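Local coordinates for phiAB6 tailspike (Unidentified phage, PDB 5JS4), which probably binds and fragments the exopolysaccharide of the host Acinetobacter baumannii, working as a trimeric beta-helical tailspike of the phage, at residues K463-N468 with K496-W501; S446-I451 with K470-K475; K178-E183 with A190-D195; D198-T203 with W218-S223. All coordinates share one frame; numbering follows the deposited sequence.

Contact 1 of 4, residues K463-N468 with K496-W501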
loop_
_atom_site.group_PDB
_atom_site.type_symbol
_atom_site.label_atom_id
_atom_site.label_comp_id
_atom_site.label_asym_id
_atom_site.label_seq_id
_atom_site.Cartn_x
_atom_site.Cartn_y
_atom_site.Cartn_z
ATOM N N LYS A 463 2.619 -5.312 -5.416
ATOM C CA LYS A 463 2.322 -6.625 -5.973
ATOM C C LYS A 463 3.196 -6.937 -7.175
ATOM O O LYS A 463 3.338 -6.112 -8.083
ATOM C CB LYS A 463 0.849 -6.713 -6.354
ATOM C CG LYS A 463 -0.072 -6.584 -5.156
ATOM C CD LYS A 463 -1.530 -6.841 -5.503
ATOM C CE LYS A 463 -1.802 -8.285 -5.897
ATOM N NZ LYS A 463 -1.398 -9.271 -4.860
ATOM N N PHE A 464 3.790 -8.130 -7.154
ATOM C CA PHE A 464 4.553 -8.670 -8.273
ATOM C C PHE A 464 4.012 -10.054 -8.602
ATOM O O PHE A 464 3.726 -10.845 -7.698
ATOM C CB PHE A 464 6.041 -8.786 -7.926
ATOM C CG PHE A 464 6.803 -7.497 -8.051
ATOM C CD1 PHE A 464 6.595 -6.467 -7.150
ATOM C CD2 PHE A 464 7.734 -7.316 -9.067
ATOM C CE1 PHE A 464 7.292 -5.276 -7.260
ATOM C CE2 PHE A 464 8.438 -6.126 -9.180
ATOM C CZ PHE A 464 8.214 -5.105 -8.276
ATOM N N TRP A 465 3.877 -10.336 -9.894
ATOM C CA TRP A 465 3.509 -11.661 -10.372
ATOM C C TRP A 465 4.664 -12.167 -11.219
ATOM O O TRP A 465 4.894 -11.666 -12.316
ATOM C CB TRP A 465 2.220 -11.604 -11.190
ATOM C CG TRP A 465 1.688 -12.961 -11.547
ATOM C CD1 TRP A 465 2.095 -13.751 -12.582
ATOM C CD2 TRP A 465 0.661 -13.689 -10.863
ATOM N NE1 TRP A 465 1.388 -14.927 -12.586
ATOM C CE2 TRP A 465 0.499 -14.916 -11.544
ATOM C CE3 TRP A 465 -0.134 -13.429 -9.742
ATOM C CZ2 TRP A 465 -0.429 -15.877 -11.141
ATOM C CZ3 TRP A 465 -1.059 -14.385 -9.342
ATOM C CH2 TRP A 465 -1.197 -15.596 -10.042
ATOM N N CYS A 466 5.400 -13.144 -10.694
ATOM C CA CYS A 466 6.606 -13.641 -11.341
ATOM C C CYS A 466 6.375 -15.082 -11.767
ATOM O O CYS A 466 6.293 -15.976 -10.926
ATOM C CB CYS A 466 7.797 -13.544 -10.388
ATOM S SG CYS A 466 7.951 -11.946 -9.553
ATOM N N GLU A 467 6.260 -15.296 -13.076
ATOM C CA GLU A 467 5.889 -16.602 -13.615
ATOM C C GLU A 467 6.808 -17.032 -14.754
ATOM O O GLU A 467 6.746 -16.487 -15.857
ATOM C CB GLU A 467 4.428 -16.591 -14.079
ATOM C CG GLU A 467 3.929 -17.944 -14.579
ATOM C CD GLU A 467 2.419 -18.020 -14.711
ATOM O OE1 GLU A 467 1.743 -16.975 -14.601
ATOM O OE2 GLU A 467 1.902 -19.137 -14.932
ATOM N N ASN A 468 7.655 -18.015 -14.451
ATOM C CA ASN A 468 8.545 -18.679 -15.408
ATOM C C ASN A 468 9.744 -17.844 -15.840
ATOM O O ASN A 468 9.722 -16.611 -15.806
ATOM C CB ASN A 468 7.779 -19.186 -16.637
ATOM C CG ASN A 468 6.657 -20.140 -16.271
ATOM O OD1 ASN A 468 6.748 -20.870 -15.283
ATOM N ND2 ASN A 468 5.592 -20.139 -17.063
ATOM N N LYS A 496 4.052 -13.191 -6.064
ATOM C CA LYS A 496 3.772 -14.527 -6.585
ATOM C C LYS A 496 5.019 -15.056 -7.286
ATOM O O LYS A 496 5.576 -14.383 -8.157
ATOM C CB LYS A 496 2.592 -14.481 -7.559
ATOM C CG LYS A 496 2.151 -15.828 -8.113
ATOM C CD LYS A 496 1.393 -16.650 -7.086
ATOM C CE LYS A 496 0.837 -17.927 -7.695
ATOM N NZ LYS A 496 0.035 -18.695 -6.706
ATOM N N LEU A 497 5.446 -16.259 -6.902
ATOM C CA LEU A 497 6.648 -16.885 -7.452
ATOM C C LEU A 497 6.290 -18.229 -8.082
ATOM O O LEU A 497 5.824 -19.139 -7.391
ATOM C CB LEU A 497 7.685 -17.098 -6.352
ATOM C CG LEU A 497 8.130 -15.853 -5.578
ATOM C CD1 LEU A 497 8.878 -16.247 -4.313
ATOM C CD2 LEU A 497 8.982 -14.934 -6.440
ATOM N N LEU A 498 6.510 -18.341 -9.391
ATOM C CA LEU A 498 6.231 -19.570 -10.135
ATOM C C LEU A 498 7.336 -19.867 -11.147
ATOM O O LEU A 498 7.869 -18.961 -11.780
ATOM C CB LEU A 498 4.897 -19.450 -10.877
ATOM C CG LEU A 498 3.624 -19.356 -10.037
ATOM C CD1 LEU A 498 2.448 -18.925 -10.902
ATOM C CD2 LEU A 498 3.329 -20.679 -9.345
ATOM N N GLY A 499 7.674 -21.143 -11.297
ATOM C CA GLY A 499 8.559 -21.586 -12.370
ATOM C C GLY A 499 10.024 -21.204 -12.260
ATOM O O GLY A 499 10.716 -21.125 -13.275
ATOM N N GLY A 500 10.506 -20.970 -11.041
ATOM C CA GLY A 500 11.933 -20.742 -10.814
ATOM C C GLY A 500 12.283 -19.444 -10.121
ATOM O O GLY A 500 13.403 -19.280 -9.642
ATOM N N TRP A 501 11.337 -18.509 -10.065
ATOM C CA TRP A 501 11.582 -17.250 -9.367
ATOM C C TRP A 501 11.741 -17.494 -7.870
ATOM O O TRP A 501 11.046 -18.328 -7.289
ATOM C CB TRP A 501 10.450 -16.255 -9.601
ATOM C CG TRP A 501 10.380 -15.748 -10.997
ATOM C CD1 TRP A 501 9.570 -16.206 -11.989
ATOM C CD2 TRP A 501 11.150 -14.683 -11.565
ATOM N NE1 TRP A 501 9.776 -15.492 -13.139
ATOM C CE2 TRP A 501 10.744 -14.549 -12.909
ATOM C CE3 TRP A 501 12.137 -13.823 -11.069
ATOM C CZ2 TRP A 501 11.288 -13.593 -13.763
ATOM C CZ3 TRP A 501 12.684 -12.872 -11.924
ATOM C CH2 TRP A 501 12.256 -12.767 -13.257
#

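Contact 2 of 4, residues S446-I451 with K470-K475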
loop_
_atom_site.group_PDB
_atom_site.type_symbol
_atom_site.label_atom_id
_atom_site.label_comp_id
_atom_site.label_asym_id
_atom_site.label_seq_id
_atom_site.Cartn_x
_atom_site.Cartn_y
_atom_site.Cartn_z
ATOM N N SER A 446 8.305 -15.170 -18.035
ATOM C CA SER A 446 9.377 -15.741 -18.852
ATOM C C SER A 446 10.477 -14.721 -19.159
ATOM O O SER A 446 10.855 -14.526 -20.312
ATOM C CB SER A 446 8.804 -16.340 -20.142
ATOM O OG SER A 446 7.874 -17.367 -19.846
ATOM N N MET A 447 10.965 -14.059 -18.113
ATOM C CA MET A 447 12.138 -13.191 -18.212
ATOM C C MET A 447 13.357 -13.987 -17.751
ATOM O O MET A 447 13.218 -15.101 -17.255
ATOM C CB MET A 447 11.969 -11.953 -17.328
ATOM C CG MET A 447 10.757 -11.088 -17.652
ATOM S SD MET A 447 10.848 -10.245 -19.244
ATOM C CE MET A 447 12.233 -9.138 -18.994
ATOM N N ASN A 448 14.548 -13.418 -17.910
ATOM C CA ASN A 448 15.769 -14.021 -17.360
ATOM C C ASN A 448 16.341 -13.212 -16.199
ATOM O O ASN A 448 17.490 -13.398 -15.799
ATOM C CB ASN A 448 16.816 -14.205 -18.462
ATOM C CG ASN A 448 16.582 -15.458 -19.283
ATOM O OD1 ASN A 448 15.995 -16.428 -18.803
ATOM N ND2 ASN A 448 17.041 -15.445 -20.530
ATOM N N GLY A 449 15.521 -12.326 -15.649
ATOM C CA GLY A 449 15.917 -11.497 -14.521
ATOM C C GLY A 449 14.804 -10.528 -14.191
ATOM O O GLY A 449 13.998 -10.190 -15.056
ATOM N N GLY A 450 14.755 -10.094 -12.936
ATOM C CA GLY A 450 13.738 -9.149 -12.481
ATOM C C GLY A 450 14.282 -7.738 -12.466
ATOM O O GLY A 450 14.722 -7.224 -13.499
ATOM N N ILE A 451 14.237 -7.110 -11.292
ATOM C CA ILE A 451 14.832 -5.799 -11.075
ATOM C C ILE A 451 16.202 -5.998 -10.444
ATOM O O ILE A 451 16.319 -6.632 -9.393
ATOM C CB ILE A 451 13.957 -4.933 -10.148
ATOM C CG1 ILE A 451 12.633 -4.604 -10.844
ATOM C CG2 ILE A 451 14.679 -3.647 -9.754
ATOM C CD1 ILE A 451 11.541 -4.140 -9.904
ATOM N N LYS A 470 12.844 -17.521 -18.974
ATOM C CA LYS A 470 13.002 -17.807 -20.403
ATOM C C LYS A 470 14.002 -18.941 -20.637
ATOM O O LYS A 470 13.662 -19.953 -21.256
ATOM C CB LYS A 470 13.423 -16.553 -21.175
ATOM C CG LYS A 470 13.200 -16.670 -22.675
ATOM C CD LYS A 470 13.280 -15.327 -23.382
ATOM C CE LYS A 470 12.894 -15.471 -24.847
ATOM N NZ LYS A 470 13.092 -14.218 -25.625
ATOM N N THR A 471 15.225 -18.757 -20.146
ATOM C CA THR A 471 16.262 -19.800 -20.199
ATOM C C THR A 471 16.951 -20.052 -18.852
ATOM O O THR A 471 17.518 -21.125 -18.647
ATOM C CB THR A 471 17.345 -19.481 -21.251
ATOM O OG1 THR A 471 17.990 -18.243 -20.931
ATOM C CG2 THR A 471 16.735 -19.398 -22.647
ATOM N N ALA A 472 16.914 -19.077 -17.944
ATOM C CA ALA A 472 17.484 -19.245 -16.605
ATOM C C ALA A 472 16.718 -20.298 -15.809
ATOM O O ALA A 472 15.565 -20.599 -16.114
ATOM C CB ALA A 472 17.486 -17.918 -15.860
ATOM N N THR A 473 17.370 -20.867 -14.798
ATOM C CA THR A 473 16.747 -21.883 -13.949
ATOM C C THR A 473 16.261 -21.305 -12.620
ATOM O O THR A 473 15.256 -21.762 -12.080
ATOM C CB THR A 473 17.708 -23.055 -13.669
ATOM O OG1 THR A 473 18.934 -22.555 -13.124
ATOM C CG2 THR A 473 17.999 -23.819 -14.950
ATOM N N SER A 474 16.973 -20.307 -12.100
ATOM C CA SER A 474 16.613 -19.671 -10.830
ATOM C C SER A 474 17.039 -18.204 -10.816
ATOM O O SER A 474 18.183 -17.890 -11.121
ATOM C CB SER A 474 17.281 -20.418 -9.672
ATOM O OG SER A 474 16.755 -20.014 -8.422
ATOM N N LYS A 475 16.114 -17.309 -10.471
ATOM C CA LYS A 475 16.415 -15.877 -10.368
ATOM C C LYS A 475 15.585 -15.233 -9.263
ATOM O O LYS A 475 14.407 -15.549 -9.109
ATOM C CB LYS A 475 16.116 -15.154 -11.690
ATOM C CG LYS A 475 17.069 -15.451 -12.844
ATOM C CD LYS A 475 18.511 -15.032 -12.572
ATOM C CE LYS A 475 18.665 -13.531 -12.376
ATOM N NZ LYS A 475 20.090 -13.134 -12.196
#

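Contact 3 of 4, residues K178-E183 with A190-D195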
loop_
_atom_site.group_PDB
_atom_site.type_symbol
_atom_site.label_atom_id
_atom_site.label_comp_id
_atom_site.label_asym_id
_atom_site.label_seq_id
_atom_site.Cartn_x
_atom_site.Cartn_y
_atom_site.Cartn_z
ATOM N N LYS A 178 -5.714 30.721 -69.427
ATOM C CA LYS A 178 -4.917 31.848 -69.893
ATOM C C LYS A 178 -3.609 31.846 -69.131
ATOM O O LYS A 178 -3.605 31.847 -67.901
ATOM C CB LYS A 178 -5.647 33.175 -69.666
ATOM C CG LYS A 178 -6.823 33.423 -70.597
ATOM C CD LYS A 178 -6.387 33.666 -72.034
ATOM C CE LYS A 178 -7.572 33.614 -72.985
ATOM N NZ LYS A 178 -7.189 33.971 -74.378
ATOM N N TYR A 179 -2.503 31.818 -69.866
ATOM C CA TYR A 179 -1.183 31.916 -69.264
ATOM C C TYR A 179 -0.737 33.373 -69.233
ATOM O O TYR A 179 -1.373 34.242 -69.837
ATOM C CB TYR A 179 -0.182 31.066 -70.040
ATOM C CG TYR A 179 -0.463 29.579 -69.979
ATOM C CD1 TYR A 179 -0.354 28.880 -68.780
ATOM C CD2 TYR A 179 -0.817 28.867 -71.123
ATOM C CE1 TYR A 179 -0.602 27.518 -68.719
ATOM C CE2 TYR A 179 -1.066 27.505 -71.070
ATOM C CZ TYR A 179 -0.953 26.836 -69.868
ATOM O OH TYR A 179 -1.195 25.483 -69.804
ATOM N N PHE A 180 0.354 33.639 -68.524
ATOM C CA PHE A 180 0.885 34.996 -68.420
ATOM C C PHE A 180 1.284 35.543 -69.791
ATOM O O PHE A 180 1.852 34.825 -70.615
ATOM C CB PHE A 180 2.086 35.044 -67.472
ATOM C CG PHE A 180 2.711 36.408 -67.356
ATOM C CD1 PHE A 180 2.121 37.391 -66.576
ATOM C CD2 PHE A 180 3.881 36.709 -68.039
ATOM C CE1 PHE A 180 2.688 38.651 -66.471
ATOM C CE2 PHE A 180 4.452 37.968 -67.941
ATOM C CZ PHE A 180 3.857 38.938 -67.154
ATOM N N ASN A 181 0.976 36.818 -70.008
ATOM C CA ASN A 181 1.287 37.527 -71.244
ATOM C C ASN A 181 1.935 38.860 -70.867
ATOM O O ASN A 181 1.298 39.690 -70.225
ATOM C CB ASN A 181 -0.003 37.753 -72.038
ATOM C CG ASN A 181 0.224 38.446 -73.375
ATOM O OD1 ASN A 181 1.242 39.104 -73.595
ATOM N ND2 ASN A 181 -0.745 38.308 -74.275
ATOM N N PRO A 182 3.204 39.076 -71.264
ATOM C CA PRO A 182 3.902 40.296 -70.834
ATOM C C PRO A 182 3.329 41.610 -71.387
ATOM O O PRO A 182 3.678 42.681 -70.886
ATOM C CB PRO A 182 5.336 40.077 -71.330
ATOM C CG PRO A 182 5.217 39.105 -72.448
ATOM C CD PRO A 182 4.054 38.220 -72.112
ATOM N N GLU A 183 2.455 41.527 -72.389
ATOM C CA GLU A 183 1.816 42.706 -72.980
ATOM C C GLU A 183 0.600 43.189 -72.183
ATOM O O GLU A 183 0.086 44.279 -72.433
ATOM C CB GLU A 183 1.367 42.399 -74.414
ATOM C CG GLU A 183 2.470 41.912 -75.348
ATOM C CD GLU A 183 3.526 42.963 -75.632
ATOM O OE1 GLU A 183 3.241 44.170 -75.476
ATOM O OE2 GLU A 183 4.648 42.578 -76.025
ATOM N N ALA A 190 -7.688 39.836 -60.929
ATOM C CA ALA A 190 -7.609 39.081 -62.177
ATOM C C ALA A 190 -7.010 37.703 -61.913
ATOM O O ALA A 190 -6.093 37.564 -61.099
ATOM C CB ALA A 190 -6.778 39.830 -63.204
ATOM N N ARG A 191 -7.535 36.689 -62.596
ATOM C CA ARG A 191 -7.014 35.332 -62.474
ATOM C C ARG A 191 -6.445 34.835 -63.794
ATOM O O ARG A 191 -7.045 35.020 -64.858
ATOM C CB ARG A 191 -8.096 34.382 -61.961
ATOM C CG ARG A 191 -8.642 34.830 -60.620
ATOM C CD ARG A 191 -9.389 33.749 -59.872
ATOM N NE ARG A 191 -9.928 34.307 -58.636
ATOM C CZ ARG A 191 -10.344 33.603 -57.585
ATOM N NH1 ARG A 191 -10.288 32.271 -57.579
ATOM N NH2 ARG A 191 -10.813 34.249 -56.522
ATOM N N ILE A 192 -5.260 34.238 -63.705
ATOM C CA ILE A 192 -4.627 33.541 -64.823
ATOM C C ILE A 192 -3.988 32.265 -64.290
ATOM O O ILE A 192 -3.997 32.019 -63.082
ATOM C CB ILE A 192 -3.557 34.403 -65.534
ATOM C CG1 ILE A 192 -2.484 34.883 -64.550
ATOM C CG2 ILE A 192 -4.209 35.585 -66.232
ATOM C CD1 ILE A 192 -1.249 35.450 -65.225
ATOM N N MET A 193 -3.439 31.461 -65.195
ATOM C CA MET A 193 -2.759 30.230 -64.824
ATOM C C MET A 193 -1.252 30.403 -64.904
ATOM O O MET A 193 -0.734 30.983 -65.859
ATOM C CB MET A 193 -3.160 29.086 -65.757
ATOM C CG MET A 193 -4.545 28.518 -65.508
ATOM S SD MET A 193 -5.875 29.624 -66.007
ATOM C CE MET A 193 -7.269 28.504 -65.914
ATOM N N LEU A 194 -0.560 29.880 -63.897
ATOM C CA LEU A 194 0.874 29.637 -63.987
ATOM C C LEU A 194 1.117 28.612 -65.088
ATOM O O LEU A 194 0.198 27.895 -65.490
ATOM C CB LEU A 194 1.409 29.095 -62.659
ATOM C CG LEU A 194 1.334 30.036 -61.458
ATOM C CD1 LEU A 194 1.624 29.290 -60.166
ATOM C CD2 LEU A 194 2.294 31.200 -61.635
ATOM N N ASP A 195 2.354 28.527 -65.564
ATOM C CA ASP A 195 2.695 27.574 -66.624
ATOM C C ASP A 195 2.405 26.116 -66.232
ATOM O O ASP A 195 2.144 25.284 -67.102
ATOM C CB ASP A 195 4.160 27.735 -67.042
ATOM C CG ASP A 195 4.426 29.046 -67.776
ATOM O OD1 ASP A 195 3.462 29.714 -68.218
ATOM O OD2 ASP A 195 5.612 29.410 -67.921
HETATM O O HOH W 1 1.673 31.570 -67.066
#

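Contact 4 of 4, residues D198-T203 with W218-S223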
loop_
_atom_site.group_PDB
_atom_site.type_symbol
_atom_site.label_atom_id
_atom_site.label_comp_id
_atom_site.label_asym_id
_atom_site.label_seq_id
_atom_site.Cartn_x
_atom_site.Cartn_y
_atom_site.Cartn_z
ATOM N N ASP A 198 -1.700 25.914 -62.356
ATOM C CA ASP A 198 -2.304 26.398 -61.117
ATOM C C ASP A 198 -2.741 27.852 -61.285
ATOM O O ASP A 198 -2.021 28.657 -61.874
ATOM C CB ASP A 198 -1.314 26.289 -59.953
ATOM C CG ASP A 198 -0.917 24.851 -59.642
ATOM O OD1 ASP A 198 -1.497 23.911 -60.231
ATOM O OD2 ASP A 198 -0.019 24.664 -58.793
ATOM N N ILE A 199 -3.923 28.183 -60.771
ATOM C CA ILE A 199 -4.453 29.537 -60.911
ATOM C C ILE A 199 -3.869 30.481 -59.861
ATOM O O ILE A 199 -3.749 30.133 -58.685
ATOM C CB ILE A 199 -5.997 29.560 -60.847
ATOM C CG1 ILE A 199 -6.569 28.910 -62.110
ATOM C CG2 ILE A 199 -6.515 30.988 -60.717
ATOM C CD1 ILE A 199 -8.081 28.796 -62.127
ATOM N N VAL A 200 -3.508 31.680 -60.308
ATOM C CA VAL A 200 -3.089 32.748 -59.410
ATOM C C VAL A 200 -4.016 33.945 -59.576
ATOM O O VAL A 200 -4.579 34.169 -60.649
ATOM C CB VAL A 200 -1.616 33.171 -59.623
ATOM C CG1 VAL A 200 -0.677 32.076 -59.133
ATOM C CG2 VAL A 200 -1.328 33.519 -61.079
ATOM N N ARG A 201 -4.160 34.697 -58.493
ATOM C CA ARG A 201 -5.044 35.846 -58.413
ATOM C C ARG A 201 -4.194 37.067 -58.089
ATOM O O ARG A 201 -3.383 37.023 -57.169
ATOM C CB ARG A 201 -6.063 35.593 -57.305
ATOM C CG ARG A 201 -6.867 36.787 -56.829
ATOM C CD ARG A 201 -7.747 36.340 -55.676
ATOM N NE ARG A 201 -8.486 37.432 -55.061
ATOM C CZ ARG A 201 -9.454 37.272 -54.159
ATOM N NH1 ARG A 201 -9.812 36.056 -53.756
ATOM N NH2 ARG A 201 -10.068 38.335 -53.655
ATOM N N SER A 202 -4.375 38.148 -58.840
ATOM C CA SER A 202 -3.647 39.382 -58.565
ATOM C C SER A 202 -4.208 40.067 -57.325
ATOM O O SER A 202 -5.422 40.231 -57.195
ATOM C CB SER A 202 -3.719 40.342 -59.745
ATOM O OG SER A 202 -3.002 41.530 -59.447
ATOM N N THR A 203 -3.315 40.467 -56.426
ATOM C CA THR A 203 -3.700 41.162 -55.200
ATOM C C THR A 203 -3.412 42.662 -55.284
ATOM O O THR A 203 -3.643 43.393 -54.316
ATOM C CB THR A 203 -2.971 40.569 -53.979
ATOM O OG1 THR A 203 -1.553 40.702 -54.142
ATOM C CG2 THR A 203 -3.324 39.095 -53.809
ATOM N N TRP A 218 0.727 38.473 -56.332
ATOM C CA TRP A 218 -0.114 37.329 -56.695
ATOM C C TRP A 218 -0.281 36.376 -55.517
ATOM O O TRP A 218 0.570 36.317 -54.633
ATOM C CB TRP A 218 0.512 36.538 -57.843
ATOM C CG TRP A 218 0.719 37.293 -59.116
ATOM C CD1 TRP A 218 1.855 37.942 -59.508
ATOM C CD2 TRP A 218 -0.220 37.450 -60.186
ATOM N NE1 TRP A 218 1.678 38.498 -60.750
ATOM C CE2 TRP A 218 0.413 38.212 -61.190
ATOM C CE3 TRP A 218 -1.537 37.021 -60.393
ATOM C CZ2 TRP A 218 -0.227 38.562 -62.381
ATOM C CZ3 TRP A 218 -2.172 37.367 -61.576
ATOM C CH2 TRP A 218 -1.515 38.130 -62.557
ATOM N N VAL A 219 -1.374 35.617 -55.522
ATOM C CA VAL A 219 -1.556 34.503 -54.587
ATOM C C VAL A 219 -2.093 33.285 -55.332
ATOM O O VAL A 219 -2.846 33.427 -56.297
ATOM C CB VAL A 219 -2.511 34.850 -53.420
ATOM C CG1 VAL A 219 -1.904 35.917 -52.522
ATOM C CG2 VAL A 219 -3.879 35.290 -53.928
ATOM N N LYS A 220 -1.697 32.095 -54.886
ATOM C CA LYS A 220 -2.223 30.845 -55.436
ATOM C C LYS A 220 -3.584 30.558 -54.814
ATOM O O LYS A 220 -3.700 30.456 -53.593
ATOM C CB LYS A 220 -1.270 29.683 -55.155
ATOM C CG LYS A 220 0.047 29.763 -55.914
ATOM C CD LYS A 220 0.902 28.516 -55.712
ATOM C CE LYS A 220 0.605 27.427 -56.738
ATOM N NZ LYS A 220 -0.726 26.776 -56.568
ATOM N N VAL A 221 -4.607 30.418 -55.652
ATOM C CA VAL A 221 -5.979 30.276 -55.153
ATOM C C VAL A 221 -6.266 28.895 -54.552
ATOM O O VAL A 221 -7.202 28.748 -53.771
ATOM C CB VAL A 221 -7.036 30.606 -56.234
ATOM C CG1 VAL A 221 -6.821 32.016 -56.774
ATOM C CG2 VAL A 221 -7.030 29.576 -57.359
ATOM N N SER A 222 -5.464 27.893 -54.909
ATOM C CA SER A 222 -5.631 26.545 -54.359
ATOM C C SER A 222 -4.869 26.343 -53.040
ATOM O O SER A 222 -4.825 25.234 -52.513
ATOM C CB SER A 222 -5.197 25.494 -55.382
ATOM O OG SER A 222 -3.794 25.513 -55.580
ATOM N N SER A 223 -4.268 27.406 -52.511
ATOM C CA SER A 223 -3.575 27.326 -51.229
ATOM C C SER A 223 -4.561 27.489 -50.078
ATOM O O SER A 223 -5.522 28.251 -50.178
ATOM C CB SER A 223 -2.487 28.390 -51.144
ATOM O OG SER A 223 -1.456 28.117 -52.078
HETATM O O HOH W 2 -3.722 23.748 -58.112
HETATM O O HOH W 3 -3.633 27.757 -57.219
HETATM O O HOH W 4 0.162 38.838 -53.021
#

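Contact 1 of 4, residues K463-N468 with K496-W501
Lys496 lays its aliphatic chain along the indole of Trp465, a contact between successive coils of a right-handed parallel beta-helix, where like positions stack rung on rung. Strands 464-468 and 496-498 run parallel, their axes 4.8 Å apart, and pair Trp465 with Lys496, Cys466 with Leu497 and Glu467 with Leu498. Both Trp465 and Lys496 hold CG anti to the backbone N, chi1 -172° and -177°, which sends them off the sheet side by side. This first torsion sets Lys496 CG over the six-membered ring, 3.6 Å from its centroid and almost on the ring normal; the bend at chi2 then leads CD and CE past the CZ3-CH2 side of the ring. The indole is steadied in its own plane as well: Trp465 NE1 donates to Glu467 OE1 at 2.9 Å in a nearly straight bond, reaching that oxygen from above the carboxylate plane. Leu498 lies alongside Glu467, with Leu498 CD1 3.9 Å from Glu467 CD. Trp465 also packs on Thr412 of the second subunit, which places this face beside the trimer interface.

On the face carrying Cys466 and Leu497, the turn through Gly499 and Gly500 brings the Trp501 indole against Cys466 of the preceding coil. Cys466 CB sits over its five-membered ring, 3.5 Å from the centroid, while SG is more distant above the same ring; Phe444, on strand 438-447 one coil before Cys466, also meets this indole. At the strand end Trp501 NE1 donates to Asn468 O, 2.9 Å away, bent and from above the carbonyl plane.

Contact 2 of 4, residues S446-I451 with K470-K475
Asn448 turns its amide into the bend at Lys470-Ala472, and hydrogen bonds from its side chain carry most of the contact. Its OD1 accepts from two successive backbone amides, Thr471 N at 2.8 Å and Ala472 N at 2.9 Å, both bonds close to straight. The two donors use the oxygen differently: Thr471 N lies in the amide plane on a lone pair, whereas Ala472 N comes from above that plane. Asn448 ND2 adds a weak bond to Thr471 OG1, 3.0 Å away and well bent. With CG anti to its own carbonyl carbon, chi1 -82°, the side chain extends across to the other segment. ND2 has a further acceptor in Asp424 O, so both ends of the amide are engaged and its rotation is probably fixed.

A single bond joins the two backbones, Lys470 N to Met447 O at 3.0 Å, with the donor above the carbonyl plane. Both segments belong to corners of the beta-helix: Ser446-Ile451 leads out of strand 438-447 toward strand 451-453, and Lys470-Lys475 follows strand 460-469, the equivalent strand one coil later. The bonds of Asn448 thus tie consecutive coils together where no regular strand pairing links them.

Van der Waals contacts of the two lysine chains with carbonyl oxygens complete the contact. Lys470 CB lies 3.4 Å from Ser446 O, and the extended remainder of the chain leads off to a salt bridge with Asp424. Lys475, folded at chi2 and chi3, curls round Asn448 O instead, its CE 3.6 Å from that oxygen, before NZ pairs with Glu479.

Contact 3 of 4, residues K178-E183 with A190-D195
Lys178 and Met193 make the tight part of this contact. Met193 N donates to Lys178 O at 2.7 Å, nearly straight, and the sulfur of the same methionine turns back to the other backbone polar atom of that lysine: Lys178 N makes a weak bond to Met193 SD, 3.6 Å away. The turn comes from the bend at chi2, 72°, which folds SD toward the incoming backbone. Beside this pair, Ile192 CB rests on Lys178 O at 3.5 Å. Ile192 CG1 stands between the backbone N and the carbonyl carbon, chi1 56°, and this sends CD1 along the side of Phe180, 4.0 Å from Phe180 CB and near the plane of the ring at its edge.

The side toward Asp195 is looser and hydrated. The ring of Tyr179 presents its edge to the chain, with Tyr179 CE1 3.3 Å from Leu194 O, which lies in the plane of the ring. Between Phe180 and strand 191-193 a water takes the place of a direct backbone bond: it accepts from Phe180 N and donates to Met193 O, 2.8 Å away, and to Asp195 OD1. Further along, Asn181 OD1 accepts from Glu183 N, forming an Asx turn as the chain leaves the strand.

The segment 178-183 therefore lies as an irregular edge against strand 191-193, an outer strand, within this chain, of a small antiparallel sheet near the N-terminal end of the modelled chain. Strand 199-202 pairs with its other side, and Tyr179 OH and Lys178 NZ reach Asn189 of the second subunit and Gln174 of the third.

Contact 4 of 4, residues D198-T203 with W218-S223
Backbone bonds knit Arg201 to Val219 in both directions, Arg201 N to Val219 O at 2.9 Å and Val219 N to Arg201 O at 3.0 Å, making the hydrogen-bonded pair of an antiparallel ladder. Val200 with Lys220 and Ser202 with Trp218 are the flanking non-hydrogen-bonded pairs. Val221 N, from the second residue of the turn, extends the ladder to Ile199 O.

Apolar contacts fall on both faces. Ser202 CB lies over the six-membered ring of Trp218, off-centre, while Val200 CG2 approaches Trp218 CE3 at 3.6 Å. On the other face Arg201 CB meets Val221 CG1 at 3.7 Å, and Thr203 CG2 packs on Val219 CG1 at the same distance.

This is two-thirds of a three-stranded antiparallel sheet in which 199-202 is central, with a type I turn from Lys220 to Ser223 at its end.

Charge and water act at that end. Lys220, bent at chi3 and chi4 (89° and -70°), brings NZ back to a salt bridge with Asp198 OD2, 3.1 Å away and met from above the carboxylate plane; OD1 of the same aspartate makes a salt bridge with Arg201 of the second subunit. One water accepts from Lys220 NZ and Ser222 N and donates to Ile199 O, 2.8 Å away.

Overall arrangement
The four contacts form two pairs far apart on an elongated trimeric spike. Contacts 1 and 2, with centres 10 Å apart, belong to neighbouring coils of the beta-helix: Glu467 O lies 3.0 Å from Ser446 N, a probable hydrogen bond, and Trp501 packs against Gly449 and Lys475. Contacts 3 and 4, centres 11 Å apart, share the small N-terminal sheet through a probable bond from Val200 N to Ile192 O. About 76 Å separates the centres of contacts 1 and 3. Contacts 1, 3 and 4 all touch the second subunit. The bound malonic acid molecules sit in other pockets, one of them lined by Tyr310, Arg343 and Tyr394.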